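Local coordinates for protein probable zinc protease PqqL (Escherichia coli, PDB 6OFS) that is probably a periplasmic zinc-dependent metalloendopeptidase of the M16 family that holds one zinc ion per chain, at residues E631-Q636 with V723-Q728; R641-R646 with P713-T718; S736-Y741 with S794-F799. All coordinates share one frame; numbering follows the deposited sequence.

Interaction 1 of 3, residues E631-Q636 with V723-Q728; sequences EKFAQQ and VTVKEQ
V723 and Q636 meet at the upstream end of the strand segment, where the methyl CG1 of V723 lies 3.5 Å from NE2 of the glutamine amide. The Q636 chain is extended and comes in obliquely, so that its amide ends between two valines of one strand face. V723 also leans on M637 and T640, farther along the same helix. Two residues on, V725 fills the centre. Its CG2 sits 3.5 Å from Q636 OE1, making this a van der Waals contact of the amide and not a polar bond. The same methyl meets the edge of the F633 ring near its plane, F633 CE1 to V725 CG2 being 3.7 Å. F633 has CG anti to the backbone N (chi1 177°), which carries the ring off the helix to the valine and to L902 of strand 896-904. At E727 the contact turns ionic: a salt bridge, K632 NZ to E727 OE2 3.3 Å, whose hydrogen bond is weak. The stronger partner of K632 NZ is D626, so the lysine is shared between two carboxylates. Segment 631-636 runs roughly antiparallel to 723-728 (154°). A helix from the unit built on the seven-stranded sheet thus packs on the edge strand of the following five-stranded sheet, consistent with the successive alpha/beta units of M16 proteases.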
ATOM      1  N   GLU A 631     -13.308  25.692  21.114  1.00 51.73           N
ATOM      2  CA  GLU A 631     -13.178  24.242  20.904  1.00 50.63           C
ATOM      3  C   GLU A 631     -12.745  23.542  22.199  1.00 54.80           C
ATOM      4  O   GLU A 631     -13.351  22.542  22.595  1.00 54.22           O
ATOM      5  CB  GLU A 631     -12.162  23.966  19.789  1.00 51.48           C
ATOM      6  CG  GLU A 631     -12.044  22.503  19.390  1.00 54.81           C
ATOM      7  CD  GLU A 631     -11.121  22.229  18.221  1.00 74.38           C
ATOM      8  OE1 GLU A 631     -10.315  21.276  18.320  1.00 79.46           O
ATOM      9  OE2 GLU A 631     -11.205  22.953  17.203  1.00 67.75           O
ATOM     10  N   LYS A 632     -11.713  24.100  22.854  1.00 51.58           N
ATOM     11  CA  LYS A 632     -11.142  23.638  24.120  1.00 51.08           C
ATOM     12  C   LYS A 632     -12.234  23.622  25.206  1.00 55.07           C
ATOM     13  O   LYS A 632     -12.379  22.630  25.924  1.00 53.98           O
ATOM     14  CB  LYS A 632      -9.964  24.565  24.507  1.00 52.79           C
ATOM     15  CG  LYS A 632      -9.113  24.106  25.678  1.00 53.30           C
ATOM     16  CD  LYS A 632      -7.997  25.093  25.988  1.00 56.66           C
ATOM     17  CE  LYS A 632      -7.337  24.771  27.309  1.00 71.43           C
ATOM     18  NZ  LYS A 632      -6.197  25.683  27.601  1.00 84.43           N
ATOM     19  N   PHE A 633     -13.033  24.697  25.275  1.00 53.06           N
ATOM     20  CA  PHE A 633     -14.101  24.843  26.261  1.00 53.39           C
ATOM     21  C   PHE A 633     -15.319  23.925  25.974  1.00 57.97           C
ATOM     22  O   PHE A 633     -15.883  23.339  26.908  1.00 57.92           O
ATOM     23  CB  PHE A 633     -14.485  26.312  26.393  1.00 55.81           C
ATOM     24  CG  PHE A 633     -15.629  26.565  27.338  1.00 58.34           C
ATOM     25  CD1 PHE A 633     -15.451  26.467  28.712  1.00 62.07           C
ATOM     26  CD2 PHE A 633     -16.891  26.890  26.854  1.00 60.39           C
ATOM     27  CE1 PHE A 633     -16.516  26.695  29.586  1.00 62.94           C
ATOM     28  CE2 PHE A 633     -17.953  27.108  27.730  1.00 63.53           C
ATOM     29  CZ  PHE A 633     -17.757  27.005  29.088  1.00 61.50           C
ATOM     30  N   ALA A 634     -15.694  23.788  24.679  1.00 53.01           N
ATOM     31  CA  ALA A 634     -16.764  22.914  24.201  1.00 51.06           C
ATOM     32  C   ALA A 634     -16.414  21.463  24.519  1.00 55.16           C
ATOM     33  O   ALA A 634     -17.307  20.672  24.801  1.00 56.25           O
ATOM     34  CB  ALA A 634     -16.951  23.087  22.704  1.00 51.27           C
ATOM     35  N   GLN A 635     -15.114  21.125  24.496  1.00 51.36           N
ATOM     36  CA  GLN A 635     -14.587  19.800  24.823  1.00 50.76           C
ATOM     37  C   GLN A 635     -14.676  19.579  26.334  1.00 55.49           C
ATOM     38  O   GLN A 635     -15.004  18.474  26.770  1.00 54.72           O
ATOM     39  CB  GLN A 635     -13.129  19.662  24.323  1.00 51.34           C
ATOM     40  CG  GLN A 635     -12.388  18.382  24.731  1.00 54.18           C
ATOM     41  CD  GLN A 635     -13.089  17.091  24.352  1.00 62.27           C
ATOM     42  OE1 GLN A 635     -13.707  16.964  23.278  1.00 56.18           O
ATOM     43  NE2 GLN A 635     -12.995  16.100  25.233  1.00 41.47           N
ATOM     44  N   GLN A 636     -14.382  20.634  27.129  1.00 52.94           N
ATOM     45  CA  GLN A 636     -14.433  20.573  28.598  1.00 52.06           C
ATOM     46  C   GLN A 636     -15.882  20.359  29.030  1.00 54.11           C
ATOM     47  O   GLN A 636     -16.140  19.573  29.934  1.00 52.35           O
ATOM     48  CB  GLN A 636     -13.851  21.851  29.219  1.00 53.23           C
ATOM     49  CG  GLN A 636     -13.330  21.648  30.629  1.00 67.67           C
ATOM     50  CD  GLN A 636     -13.120  22.945  31.379  1.00 84.00           C
ATOM     51  OE1 GLN A 636     -12.190  23.709  31.112  1.00 80.37           O
ATOM     52  NE2 GLN A 636     -13.970  23.207  32.357  1.00 74.06           N
ATOM     53  N   VAL A 723     -19.866  25.510  35.538  1.00 66.06           N
ATOM     54  CA  VAL A 723     -18.462  25.808  35.297  1.00 65.42           C
ATOM     55  C   VAL A 723     -18.264  27.196  34.692  1.00 69.27           C
ATOM     56  O   VAL A 723     -19.077  27.645  33.881  1.00 68.45           O
ATOM     57  CB  VAL A 723     -17.834  24.710  34.403  1.00 69.19           C
ATOM     58  CG1 VAL A 723     -16.308  24.775  34.415  1.00 69.16           C
ATOM     59  CG2 VAL A 723     -18.317  23.318  34.806  1.00 68.60           C
ATOM     60  N   THR A 724     -17.171  27.865  35.101  1.00 66.71           N
ATOM     61  CA  THR A 724     -16.718  29.163  34.594  1.00 66.84           C
ATOM     62  C   THR A 724     -15.249  29.023  34.250  1.00 70.86           C
ATOM     63  O   THR A 724     -14.454  28.587  35.084  1.00 70.60           O
ATOM     64  CB  THR A 724     -16.962  30.323  35.579  1.00 73.82           C
ATOM     65  OG1 THR A 724     -16.316  30.037  36.819  1.00 76.79           O
ATOM     66  CG2 THR A 724     -18.447  30.654  35.776  1.00 67.96           C
ATOM     67  N   VAL A 725     -14.893  29.354  33.013  1.00 68.03           N
ATOM     68  CA  VAL A 725     -13.513  29.271  32.520  1.00 67.50           C
ATOM     69  C   VAL A 725     -13.077  30.652  32.022  1.00 71.57           C
ATOM     70  O   VAL A 725     -13.729  31.221  31.151  1.00 70.83           O
ATOM     71  CB  VAL A 725     -13.367  28.173  31.420  1.00 70.77           C
ATOM     72  CG1 VAL A 725     -11.984  28.191  30.787  1.00 70.65           C
ATOM     73  CG2 VAL A 725     -13.678  26.787  31.969  1.00 70.20           C
ATOM     74  N   LYS A 726     -12.001  31.200  32.596  1.00 69.59           N
ATOM     75  CA  LYS A 726     -11.427  32.472  32.160  1.00 70.26           C
ATOM     76  C   LYS A 726     -10.227  32.117  31.279  1.00 77.86           C
ATOM     77  O   LYS A 726      -9.093  32.031  31.761  1.00 77.14           O
ATOM     78  CB  LYS A 726     -11.019  33.356  33.342  1.00 71.85           C
ATOM     79  CG  LYS A 726     -12.178  33.969  34.099  1.00 82.11           C
ATOM     80  CD  LYS A 726     -11.749  34.524  35.463  1.00 93.82           C
ATOM     81  CE  LYS A 726     -11.123  33.510  36.415  1.00108.19           C
ATOM     82  NZ  LYS A 726     -12.014  32.349  36.706  1.00116.15           N
ATOM     83  N   GLU A 727     -10.500  31.817  30.001  1.00 77.97           N
ATOM     84  CA  GLU A 727      -9.470  31.424  29.040  1.00 79.39           C
ATOM     85  C   GLU A 727      -9.375  32.387  27.860  1.00 84.32           C
ATOM     86  O   GLU A 727      -8.267  32.629  27.376  1.00 84.90           O
ATOM     87  CB  GLU A 727      -9.672  29.969  28.566  1.00 80.95           C
ATOM     88  CG  GLU A 727      -8.377  29.196  28.312  1.00 95.98           C
ATOM     89  CD  GLU A 727      -7.629  29.413  27.000  1.00125.08           C
ATOM     90  OE1 GLU A 727      -8.166  30.092  26.095  1.00118.54           O
ATOM     91  OE2 GLU A 727      -6.500  28.885  26.873  1.00124.54           O
ATOM     92  N   GLN A 728     -10.519  32.941  27.404  1.00 80.64           N
ATOM     93  CA  GLN A 728     -10.571  33.873  26.270  1.00 80.69           C
ATOM     94  C   GLN A 728      -9.662  35.092  26.410  1.00 85.60           C
ATOM     95  O   GLN A 728      -9.448  35.595  27.512  1.00 85.17           O
ATOM     96  CB  GLN A 728     -12.012  34.369  25.985  1.00 81.70           C
ATOM     97  CG  GLN A 728     -12.869  33.481  25.075  1.00 84.14           C
ATOM     98  CD  GLN A 728     -12.371  33.192  23.664  1.00 91.07           C
ATOM     99  OE1 GLN A 728     -11.365  33.731  23.170  1.00 90.33           O
ATOM    100  NE2 GLN A 728     -13.088  32.314  22.978  1.00 67.99           N
TER

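Interaction 2 of 3, residues R641-R646 with P713-T718; sequences RYADDR and PLTRAT
L714 lies over one face of the Y642 ring, its CD1 3.8 Å from the ring centroid and close to the normal, a CH-pi contact. L714 CB meets the same ring nearer its CD1 corner. At the ring's edge, near its plane, is the carbonyl oxygen of T715. R716 runs alongside the tyrosine, pointing the same way, with the two flat groups turned 66° apart; its bend at chi2 (90°) folds the guanidinium back so that Y642 stands over one face of it, and its NH1 donates to L714 O at 2.7 Å. R716 NE and NH2 pair with D792 and D787. The other leucine methyl, CD2, lies over the R646 guanidinium, offset toward its rim, while D644 OD1 occupies an edge of that group in plane.

R646 grips D644 side-on: R646 NE reaches D644 OD1 at 2.8 Å and R646 NH2 reaches D644 OD2 at 3.0 Å, both on the syn side. T715 N takes the anti lone pair of D644 OD2 (2.8 Å, nearly straight at 171°), and T715 OG1 adds a weak bond. R646 NH2 also reaches P713 O weakly at 3.3 Å. The backbones are joined by A643 N to T715 O and by A717 N to R641 O, each 2.9 Å, on either side of a single bridge between Y642 and R716. With OD2 taking two firm donors and OD1 a third, D644 probably stays ionised, its charge balanced by R646. The carboxylate then serves as a backbone acceptor, locking one loop to the other while the rotation of its own plane is fixed by R646.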
ATOM      1  N   ARG A 641     -20.907  17.233  30.949  1.00 50.60           N
ATOM      2  CA  ARG A 641     -22.228  16.646  30.714  1.00 49.88           C
ATOM      3  C   ARG A 641     -22.234  15.108  30.888  1.00 55.06           C
ATOM      4  O   ARG A 641     -23.270  14.534  31.232  1.00 54.83           O
ATOM      5  CB  ARG A 641     -22.650  16.934  29.280  1.00 47.87           C
ATOM      6  CG  ARG A 641     -23.274  18.290  29.052  1.00 57.01           C
ATOM      7  CD  ARG A 641     -23.963  18.294  27.705  1.00 56.81           C
ATOM      8  NE  ARG A 641     -23.003  18.408  26.611  1.00 57.57           N
ATOM      9  CZ  ARG A 641     -23.211  17.943  25.384  1.00 76.83           C
ATOM     10  NH1 ARG A 641     -24.350  17.319  25.085  1.00 70.59           N
ATOM     11  NH2 ARG A 641     -22.281  18.091  24.445  1.00 55.32           N
ATOM     12  N   TYR A 642     -21.104  14.443  30.577  1.00 51.85           N
ATOM     13  CA  TYR A 642     -20.989  12.994  30.676  1.00 51.92           C
ATOM     14  C   TYR A 642     -19.917  12.574  31.673  1.00 58.41           C
ATOM     15  O   TYR A 642     -19.018  13.350  32.001  1.00 59.19           O
ATOM     16  CB  TYR A 642     -20.733  12.347  29.294  1.00 52.58           C
ATOM     17  CG  TYR A 642     -21.747  12.709  28.230  1.00 53.74           C
ATOM     18  CD1 TYR A 642     -22.991  12.086  28.183  1.00 55.92           C
ATOM     19  CD2 TYR A 642     -21.467  13.685  27.273  1.00 53.55           C
ATOM     20  CE1 TYR A 642     -23.925  12.411  27.199  1.00 57.00           C
ATOM     21  CE2 TYR A 642     -22.397  14.026  26.293  1.00 53.87           C
ATOM     22  CZ  TYR A 642     -23.623  13.382  26.257  1.00 61.50           C
ATOM     23  OH  TYR A 642     -24.535  13.696  25.283  1.00 62.61           O
ATOM     24  N   ALA A 643     -20.043  11.343  32.172  1.00 55.21           N
ATOM     25  CA  ALA A 643     -19.110  10.706  33.089  1.00 54.45           C
ATOM     26  C   ALA A 643     -18.722   9.404  32.369  1.00 59.62           C
ATOM     27  O   ALA A 643     -19.159   8.306  32.732  1.00 60.12           O
ATOM     28  CB  ALA A 643     -19.796  10.434  34.422  1.00 54.71           C
ATOM     29  N   ASP A 644     -17.970   9.566  31.266  1.00 55.91           N
ATOM     30  CA  ASP A 644     -17.546   8.473  30.385  1.00 55.66           C
ATOM     31  C   ASP A 644     -16.101   8.695  29.946  1.00 61.88           C
ATOM     32  O   ASP A 644     -15.751   9.800  29.524  1.00 61.84           O
ATOM     33  CB  ASP A 644     -18.470   8.420  29.145  1.00 56.47           C
ATOM     34  CG  ASP A 644     -18.713   7.038  28.563  1.00 59.07           C
ATOM     35  OD1 ASP A 644     -17.743   6.427  28.053  1.00 60.23           O
ATOM     36  OD2 ASP A 644     -19.876   6.580  28.584  1.00 57.34           O
ATOM     37  N   ASP A 645     -15.271   7.643  30.019  1.00 59.96           N
ATOM     38  CA  ASP A 645     -13.868   7.695  29.607  1.00 61.04           C
ATOM     39  C   ASP A 645     -13.724   8.040  28.126  1.00 64.36           C
ATOM     40  O   ASP A 645     -12.727   8.641  27.732  1.00 65.03           O
ATOM     41  CB  ASP A 645     -13.161   6.355  29.901  1.00 64.34           C
ATOM     42  CG  ASP A 645     -12.515   6.252  31.279  1.00 83.50           C
ATOM     43  OD1 ASP A 645     -11.809   7.215  31.684  1.00 86.20           O
ATOM     44  OD2 ASP A 645     -12.689   5.201  31.943  1.00 88.87           O
ATOM     45  N   ARG A 646     -14.733   7.672  27.320  1.00 58.89           N
ATOM     46  CA  ARG A 646     -14.783   7.867  25.875  1.00 57.84           C
ATOM     47  C   ARG A 646     -14.819   9.342  25.399  1.00 61.83           C
ATOM     48  O   ARG A 646     -14.459   9.614  24.248  1.00 62.10           O
ATOM     49  CB  ARG A 646     -15.964   7.090  25.296  1.00 55.39           C
ATOM     50  CG  ARG A 646     -15.776   5.574  25.295  1.00 49.62           C
ATOM     51  CD  ARG A 646     -16.994   4.875  24.729  1.00 49.21           C
ATOM     52  NE  ARG A 646     -18.132   4.993  25.641  1.00 45.87           N
ATOM     53  CZ  ARG A 646     -19.366   4.586  25.375  1.00 55.08           C
ATOM     54  NH1 ARG A 646     -19.649   4.016  24.209  1.00 42.78           N
ATOM     55  NH2 ARG A 646     -20.326   4.735  26.278  1.00 47.99           N
ATOM     56  N   PRO A 713     -24.709   3.991  24.809  1.00 56.11           N
ATOM     57  CA  PRO A 713     -24.714   5.467  24.775  1.00 54.63           C
ATOM     58  C   PRO A 713     -23.797   5.977  25.872  1.00 57.05           C
ATOM     59  O   PRO A 713     -23.545   5.251  26.848  1.00 56.89           O
ATOM     60  CB  PRO A 713     -26.176   5.846  25.056  1.00 56.03           C
ATOM     61  CG  PRO A 713     -26.951   4.558  25.064  1.00 60.73           C
ATOM     62  CD  PRO A 713     -25.987   3.454  25.325  1.00 56.60           C
ATOM     63  N   LEU A 714     -23.283   7.208  25.719  1.00 51.72           N
ATOM     64  CA  LEU A 714     -22.415   7.803  26.736  1.00 49.74           C
ATOM     65  C   LEU A 714     -23.144   7.863  28.084  1.00 51.37           C
ATOM     66  O   LEU A 714     -24.344   8.133  28.125  1.00 48.07           O
ATOM     67  CB  LEU A 714     -21.956   9.213  26.330  1.00 49.13           C
ATOM     68  CG  LEU A 714     -21.112   9.348  25.065  1.00 52.29           C
ATOM     69  CD1 LEU A 714     -21.030  10.797  24.639  1.00 51.90           C
ATOM     70  CD2 LEU A 714     -19.716   8.757  25.244  1.00 52.63           C
ATOM     71  N   THR A 715     -22.426   7.541  29.167  1.00 49.48           N
ATOM     72  CA  THR A 715     -22.955   7.587  30.529  1.00 49.95           C
ATOM     73  C   THR A 715     -23.107   9.061  30.848  1.00 54.10           C
ATOM     74  O   THR A 715     -22.131   9.800  30.773  1.00 53.15           O
ATOM     75  CB  THR A 715     -21.977   6.879  31.508  1.00 58.10           C
ATOM     76  OG1 THR A 715     -21.908   5.492  31.180  1.00 61.31           O
ATOM     77  CG2 THR A 715     -22.368   7.053  32.984  1.00 52.11           C
ATOM     78  N   ARG A 716     -24.328   9.497  31.150  1.00 52.81           N
ATOM     79  CA  ARG A 716     -24.606  10.893  31.491  1.00 53.32           C
ATOM     80  C   ARG A 716     -24.177  11.171  32.922  1.00 59.66           C
ATOM     81  O   ARG A 716     -24.286  10.273  33.760  1.00 61.64           O
ATOM     82  CB  ARG A 716     -26.093  11.195  31.308  1.00 51.71           C
ATOM     83  CG  ARG A 716     -26.478  11.477  29.861  1.00 55.48           C
ATOM     84  CD  ARG A 716     -26.876  10.236  29.105  1.00 55.22           C
ATOM     85  NE  ARG A 716     -27.547  10.572  27.852  1.00 53.24           N
ATOM     86  CZ  ARG A 716     -27.084  10.276  26.642  1.00 59.64           C
ATOM     87  NH1 ARG A 716     -25.937   9.624  26.503  1.00 46.19           N
ATOM     88  NH2 ARG A 716     -27.774  10.618  25.560  1.00 37.49           N
ATOM     89  N   ALA A 717     -23.638  12.380  33.193  1.00 55.53           N
ATOM     90  CA  ALA A 717     -23.215  12.811  34.535  1.00 54.38           C
ATOM     91  C   ALA A 717     -24.455  12.905  35.430  1.00 57.38           C
ATOM     92  O   ALA A 717     -25.465  13.487  35.043  1.00 56.22           O
ATOM     93  CB  ALA A 717     -22.504  14.155  34.473  1.00 54.76           C
ATOM     94  N   THR A 718     -24.389  12.256  36.587  1.00 54.73           N
ATOM     95  CA  THR A 718     -25.466  12.169  37.573  1.00 54.25           C
ATOM     96  C   THR A 718     -25.642  13.495  38.331  1.00 57.69           C
ATOM     97  O   THR A 718     -26.739  13.766  38.798  1.00 59.14           O
ATOM     98  CB  THR A 718     -25.263  10.917  38.485  1.00 65.93           C
ATOM     99  OG1 THR A 718     -26.160  10.947  39.596  1.00 71.38           O
ATOM    100  CG2 THR A 718     -23.821  10.748  38.982  1.00 63.26           C
TER

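Interaction 3 of 3, residues S736-Y741 with S794-F799; sequences SQWKRY and SHLLAF
Q737 O accepts L797 N at 2.8 Å, and the return bond from Q737 N to L797 O closes a hydrogen-bonded pair. K739 and H795 form the next such pair, with H795 N 2.8 Å from K739 O. Between them W738 and L796 make a non-hydrogen-bonded pair, where the CA-H of W738 points at H795 O and that of L796 at Q737 O. Their side chains lie together, pointing the same way. L796 CD1 rests over the indole face, 3.8 Å from the centroid of the five-membered ring, in a CH-pi contact. With CG anti to the backbone N (chi1 169°), the leucine directs its branches over that face. S794 OG comes to the indole edge instead, 3.8 Å from W738 CD1. On the opposite face of the sheet, with Q737, H795 and L797, L797 CD2 touches Q737 NE2, an amide nitrogen hydrogen-bonded to N814, and H795 NE2 hydrogen-bonds S782. The two strands are inner neighbours of a five-stranded mixed sheet: strand 896-904 flanks 733-742, and 779-787 flanks 792-801. Helix 806-823 covers the face bearing Q737, H795 and L797 through L810 and M817.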
ATOM      1  N   SER A 736     -23.235  28.594  27.688  1.00 51.71           N
ATOM      2  CA  SER A 736     -23.932  27.384  27.257  1.00 51.01           C
ATOM      3  C   SER A 736     -24.685  26.746  28.430  1.00 54.53           C
ATOM      4  O   SER A 736     -24.103  26.549  29.505  1.00 54.74           O
ATOM      5  CB  SER A 736     -22.954  26.379  26.652  1.00 52.18           C
ATOM      6  OG  SER A 736     -22.290  26.939  25.534  1.00 59.04           O
ATOM      7  N   GLN A 737     -25.979  26.437  28.228  1.00 49.05           N
ATOM      8  CA  GLN A 737     -26.793  25.768  29.244  1.00 47.78           C
ATOM      9  C   GLN A 737     -27.507  24.576  28.623  1.00 51.53           C
ATOM     10  O   GLN A 737     -28.214  24.715  27.626  1.00 51.94           O
ATOM     11  CB  GLN A 737     -27.780  26.732  29.925  1.00 48.96           C
ATOM     12  CG  GLN A 737     -28.588  26.079  31.055  1.00 50.79           C
ATOM     13  CD  GLN A 737     -29.631  26.997  31.635  1.00 60.75           C
ATOM     14  OE1 GLN A 737     -29.428  27.621  32.686  1.00 57.11           O
ATOM     15  NE2 GLN A 737     -30.775  27.100  30.960  1.00 42.92           N
ATOM     16  N   TRP A 738     -27.264  23.400  29.183  1.00 48.47           N
ATOM     17  CA  TRP A 738     -27.877  22.145  28.760  1.00 48.36           C
ATOM     18  C   TRP A 738     -28.819  21.690  29.839  1.00 51.50           C
ATOM     19  O   TRP A 738     -28.456  21.652  31.011  1.00 50.67           O
ATOM     20  CB  TRP A 738     -26.837  21.045  28.546  1.00 47.00           C
ATOM     21  CG  TRP A 738     -26.130  21.081  27.228  1.00 48.15           C
ATOM     22  CD1 TRP A 738     -26.481  20.409  26.091  1.00 51.06           C
ATOM     23  CD2 TRP A 738     -24.854  21.673  26.969  1.00 48.05           C
ATOM     24  NE1 TRP A 738     -25.518  20.578  25.125  1.00 50.47           N
ATOM     25  CE2 TRP A 738     -24.505  21.353  25.637  1.00 52.18           C
ATOM     26  CE3 TRP A 738     -23.954  22.427  27.743  1.00 49.56           C
ATOM     27  CZ2 TRP A 738     -23.324  21.820  25.040  1.00 51.63           C
ATOM     28  CZ3 TRP A 738     -22.776  22.872  27.156  1.00 51.32           C
ATOM     29  CH2 TRP A 738     -22.474  22.575  25.819  1.00 51.92           C
ATOM     30  N   LYS A 739     -30.027  21.352  29.440  1.00 48.17           N
ATOM     31  CA  LYS A 739     -31.065  20.836  30.310  1.00 46.93           C
ATOM     32  C   LYS A 739     -31.366  19.459  29.757  1.00 50.92           C
ATOM     33  O   LYS A 739     -31.541  19.319  28.545  1.00 51.01           O
ATOM     34  CB  LYS A 739     -32.289  21.760  30.294  1.00 47.24           C
ATOM     35  CG  LYS A 739     -32.144  22.900  31.280  1.00 50.58           C
ATOM     36  CD  LYS A 739     -33.346  23.845  31.279  1.00 65.24           C
ATOM     37  CE  LYS A 739     -33.189  25.022  32.223  1.00 78.00           C
ATOM     38  NZ  LYS A 739     -33.141  24.611  33.657  1.00 86.33           N
ATOM     39  N   ARG A 740     -31.304  18.434  30.618  1.00 46.98           N
ATOM     40  CA  ARG A 740     -31.536  17.038  30.245  1.00 46.35           C
ATOM     41  C   ARG A 740     -32.833  16.548  30.841  1.00 50.71           C
ATOM     42  O   ARG A 740     -33.102  16.766  32.024  1.00 49.15           O
ATOM     43  CB  ARG A 740     -30.368  16.146  30.663  1.00 45.79           C
ATOM     44  CG  ARG A 740     -29.852  15.282  29.524  1.00 58.83           C
ATOM     45  CD  ARG A 740     -28.899  14.226  30.014  1.00 71.56           C
ATOM     46  NE  ARG A 740     -29.624  13.121  30.640  1.00 84.41           N
ATOM     47  CZ  ARG A 740     -29.521  12.777  31.919  1.00 96.51           C
ATOM     48  NH1 ARG A 740     -28.689  13.429  32.725  1.00 77.47           N
ATOM     49  NH2 ARG A 740     -30.229  11.765  32.397  1.00 88.31           N
ATOM     50  N   TYR A 741     -33.648  15.916  30.001  1.00 49.15           N
ATOM     51  CA  TYR A 741     -34.972  15.420  30.352  1.00 50.40           C
ATOM     52  C   TYR A 741     -35.051  13.928  30.040  1.00 59.65           C
ATOM     53  O   TYR A 741     -34.641  13.528  28.956  1.00 59.55           O
ATOM     54  CB  TYR A 741     -36.031  16.187  29.528  1.00 51.06           C
ATOM     55  CG  TYR A 741     -35.998  17.693  29.707  1.00 51.76           C
ATOM     56  CD1 TYR A 741     -35.243  18.503  28.854  1.00 53.75           C
ATOM     57  CD2 TYR A 741     -36.735  18.313  30.713  1.00 51.90           C
ATOM     58  CE1 TYR A 741     -35.214  19.892  29.014  1.00 53.85           C
ATOM     59  CE2 TYR A 741     -36.708  19.697  30.884  1.00 52.93           C
ATOM     60  CZ  TYR A 741     -35.941  20.483  30.038  1.00 59.80           C
ATOM     61  OH  TYR A 741     -35.944  21.845  30.205  1.00 60.18           O
ATOM     62  N   SER A 794     -32.428  16.552  25.195  1.00 56.33           N
ATOM     63  CA  SER A 794     -31.509  17.584  25.648  1.00 56.32           C
ATOM     64  C   SER A 794     -31.893  18.917  25.029  1.00 58.97           C
ATOM     65  O   SER A 794     -32.319  18.981  23.871  1.00 58.66           O
ATOM     66  CB  SER A 794     -30.067  17.224  25.307  1.00 60.66           C
ATOM     67  OG  SER A 794     -29.177  17.737  26.284  1.00 71.43           O
ATOM     68  N   HIS A 795     -31.791  19.974  25.825  1.00 53.77           N
ATOM     69  CA  HIS A 795     -32.102  21.295  25.346  1.00 53.06           C
ATOM     70  C   HIS A 795     -30.925  22.168  25.588  1.00 53.74           C
ATOM     71  O   HIS A 795     -30.579  22.453  26.737  1.00 53.10           O
ATOM     72  CB  HIS A 795     -33.363  21.878  25.997  1.00 54.89           C
ATOM     73  CG  HIS A 795     -33.646  23.270  25.525  1.00 59.41           C
ATOM     74  ND1 HIS A 795     -33.229  24.374  26.251  1.00 61.57           N
ATOM     75  CD2 HIS A 795     -34.209  23.694  24.367  1.00 61.67           C
ATOM     76  CE1 HIS A 795     -33.585  25.429  25.533  1.00 61.32           C
ATOM     77  NE2 HIS A 795     -34.179  25.069  24.393  1.00 61.76           N
ATOM     78  N   LEU A 796     -30.299  22.603  24.501  1.00 48.50           N
ATOM     79  CA  LEU A 796     -29.179  23.511  24.608  1.00 46.13           C
ATOM     80  C   LEU A 796     -29.650  24.927  24.344  1.00 48.31           C
ATOM     81  O   LEU A 796     -30.354  25.183  23.370  1.00 46.66           O
ATOM     82  CB  LEU A 796     -28.008  23.105  23.683  1.00 45.32           C
ATOM     83  CG  LEU A 796     -26.851  24.123  23.505  1.00 48.80           C
ATOM     84  CD1 LEU A 796     -26.153  24.449  24.840  1.00 48.10           C
ATOM     85  CD2 LEU A 796     -25.848  23.623  22.497  1.00 50.24           C
ATOM     86  N   LEU A 797     -29.274  25.829  25.252  1.00 47.12           N
ATOM     87  CA  LEU A 797     -29.492  27.270  25.172  1.00 48.57           C
ATOM     88  C   LEU A 797     -28.092  27.903  25.093  1.00 52.35           C
ATOM     89  O   LEU A 797     -27.302  27.799  26.043  1.00 53.54           O
ATOM     90  CB  LEU A 797     -30.281  27.786  26.395  1.00 49.45           C
ATOM     91  CG  LEU A 797     -30.185  29.302  26.696  1.00 56.03           C
ATOM     92  CD1 LEU A 797     -31.097  30.135  25.783  1.00 56.68           C
ATOM     93  CD2 LEU A 797     -30.467  29.582  28.156  1.00 60.25           C
ATOM     94  N   ALA A 798     -27.754  28.474  23.945  1.00 47.52           N
ATOM     95  CA  ALA A 798     -26.436  29.090  23.778  1.00 47.53           C
ATOM     96  C   ALA A 798     -26.532  30.579  23.454  1.00 53.35           C
ATOM     97  O   ALA A 798     -27.464  30.998  22.785  1.00 53.84           O
ATOM     98  CB  ALA A 798     -25.636  28.365  22.707  1.00 47.62           C
ATOM     99  N   PHE A 799     -25.589  31.380  23.952  1.00 50.64           N
ATOM    100  CA  PHE A 799     -25.528  32.801  23.633  1.00 51.73           C
ATOM    101  C   PHE A 799     -24.143  33.356  23.877  1.00 56.15           C
ATOM    102  O   PHE A 799     -23.380  32.797  24.664  1.00 54.33           O
ATOM    103  CB  PHE A 799     -26.640  33.647  24.316  1.00 53.95           C
ATOM    104  CG  PHE A 799     -26.588  33.803  25.818  1.00 55.45           C
ATOM    105  CD1 PHE A 799     -25.905  34.868  26.400  1.00 57.92           C
ATOM    106  CD2 PHE A 799     -27.263  32.916  26.650  1.00 56.92           C
ATOM    107  CE1 PHE A 799     -25.855  35.011  27.790  1.00 58.35           C
ATOM    108  CE2 PHE A 799     -27.218  33.067  28.043  1.00 59.03           C
ATOM    109  CZ  PHE A 799     -26.508  34.109  28.601  1.00 57.07           C
TER

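Following the chain, helix 629-641 first supplies 631-636 and then runs out into the loop 641-646. Interaction 2 closes the inner loop when 713-718 returns, and interaction 1 closes the outer one around it at strand 721-728; the two are nested and do not touch. Interaction 3 opens afterwards, in series, and pairs strand 733-742 with 792-801 in the sheet whose edge is strand 721-728. Interactions 1 and 2 tie helix 629-641 and its following loop to that edge strand and its lead-in. Interaction 3 joins two inner strands of the sheet, and the loops of interaction 2 reach it through a cation-pi contact of R641 with W738 and through R716 packing on R740.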